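Local coordinates for anti-restriction endonuclease (Enterobacteria phage T4, PDB 3WX4), which mimics DNA, inhibits DNA binding by the bacterial histone-like protein H-NS and blocks the host McrA restriction endonuclease, at the interface of chains A and B. Residues are numbered along the deposited sequence; one frame, centred on the assembly and turned at random. Chains: chain A/B, Anti-restriction endonuclease.

The interface of chains A and B. Residues chain A 2-5; chain B 10-12.
The backbone N of A:Ile3 gives a hydrogen bond of 2.9 Å to the carbonyl O of B:Thr12. A second hydrogen bond runs the other way, from the backbone N of B:Thr12 to the carbonyl O of A:Asp4, also 2.9 Å. B:Thr12 is thus held through both its N and its O. The two chains meet as antiparallel strands, each part of strand 2-14, with A:Asp4 paired to B:Thr12 and A:Ser5 to B:Tyr11.

Side chains fill both faces of this pairing. On one face the methyl CG2 of B:Thr12 touches CG1 of A:Ile3 at 3.6 Å, and CD1 of A:Ile3 lies a little farther off. A:Ile3 carries CG1 between its backbone N and carbonyl carbon (chi1 63°), which directs this branch to the threonine methyl. CB of A:Asp4 packs against CB of B:Thr12 at 3.8 Å. The aspartate carboxylate turns away from that contact, its CG anti to the backbone N (chi1 -158°).

On the opposite face, A:Ile2 packs against B:Tyr11. Its branch CG2 reaches the rim of the B:Tyr11 ring at CD1, at 3.8 Å. Its end methyl CD1 stands off to one side of the ring plane, beyond the rim near CG and CD1 rather than over the face, 3.9 Å from CB of B:Tyr11. Both branches therefore rest on the root of the tyrosine rather than on its hydroxyl end.

The patch recurs by two-fold symmetry with the chains exchanged. Main-chain bonds and apolar packing here join the N-terminal strands of the two copies, and likely support a dimer of this DNA mimic.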
loop_
_atom_site.group_PDB
_atom_site.type_symbol
_atom_site.label_atom_id
_atom_site.label_comp_id
_atom_site.label_asym_id
_atom_site.label_seq_id
_atom_site.Cartn_x
_atom_site.Cartn_y
_atom_site.Cartn_z
ATOM N N ILE A 2 -3.216 -14.662 -11.662
ATOM C CA ILE A 2 -4.354 -13.976 -11.070
ATOM C C ILE A 2 -5.505 -14.952 -11.233
ATOM O O ILE A 2 -5.738 -15.448 -12.339
ATOM C CB ILE A 2 -4.671 -12.691 -11.845
ATOM C CG1 ILE A 2 -3.416 -11.821 -11.935
ATOM C CG2 ILE A 2 -5.838 -11.988 -11.226
ATOM C CD1 ILE A 2 -3.235 -10.879 -10.790
ATOM N N ILE A 3 -6.227 -15.244 -10.156
ATOM C CA ILE A 3 -7.321 -16.200 -10.233
ATOM C C ILE A 3 -8.635 -15.641 -9.782
ATOM O O ILE A 3 -9.642 -16.350 -9.777
ATOM C CB ILE A 3 -7.064 -17.464 -9.377
ATOM C CG1 ILE A 3 -6.976 -17.081 -7.893
ATOM C CG2 ILE A 3 -5.811 -18.164 -9.852
ATOM C CD1 ILE A 3 -6.741 -18.258 -6.968
ATOM N N ASP A 4 -8.633 -14.371 -9.382
ATOM C CA ASP A 4 -9.862 -13.734 -8.942
ATOM C C ASP A 4 -9.626 -12.248 -8.690
ATOM O O ASP A 4 -8.484 -11.793 -8.628
ATOM C CB ASP A 4 -10.356 -14.393 -7.668
ATOM C CG ASP A 4 -11.839 -14.184 -7.445
ATOM O OD1 ASP A 4 -12.556 -13.864 -8.431
ATOM O OD2 ASP A 4 -12.298 -14.359 -6.290
ATOM N N SER A 5 -10.714 -11.500 -8.549
ATOM C CA SER A 5 -10.602 -10.077 -8.291
ATOM C C SER A 5 -11.886 -9.672 -7.641
ATOM O O SER A 5 -12.901 -10.357 -7.772
ATOM C CB SER A 5 -10.395 -9.287 -9.588
ATOM O OG SER A 5 -11.580 -9.269 -10.368
ATOM N N GLN B 10 -9.026 -5.381 -6.145
ATOM C CA GLN B 10 -8.111 -6.145 -5.273
ATOM C C GLN B 10 -7.963 -7.495 -6.000
ATOM O O GLN B 10 -8.967 -8.165 -6.235
ATOM C CB GLN B 10 -8.721 -6.380 -3.884
ATOM C CG GLN B 10 -7.985 -7.477 -3.085
ATOM C CD GLN B 10 -8.525 -7.668 -1.650
ATOM O OE1 GLN B 10 -8.664 -8.811 -1.162
ATOM N NE2 GLN B 10 -8.800 -6.562 -0.967
ATOM N N TYR B 11 -6.745 -7.898 -6.367
ATOM C CA TYR B 11 -6.557 -9.139 -7.099
ATOM C C TYR B 11 -6.172 -10.282 -6.162
ATOM O O TYR B 11 -5.594 -10.023 -5.111
ATOM C CB TYR B 11 -5.414 -8.990 -8.105
ATOM C CG TYR B 11 -5.688 -7.964 -9.164
ATOM C CD1 TYR B 11 -6.382 -8.312 -10.309
ATOM C CD2 TYR B 11 -5.344 -6.623 -8.979
ATOM C CE1 TYR B 11 -6.750 -7.340 -11.261
ATOM C CE2 TYR B 11 -5.708 -5.650 -9.928
ATOM C CZ TYR B 11 -6.420 -6.035 -11.061
ATOM O OH TYR B 11 -6.879 -5.102 -11.985
ATOM N N THR B 12 -6.501 -11.516 -6.561
ATOM C CA THR B 12 -6.079 -12.699 -5.820
ATOM C C THR B 12 -5.058 -13.320 -6.750
ATOM O O THR B 12 -5.378 -13.739 -7.877
ATOM C CB THR B 12 -7.217 -13.669 -5.580
ATOM O OG1 THR B 12 -8.137 -13.074 -4.686
ATOM C CG2 THR B 12 -6.697 -14.949 -4.964
#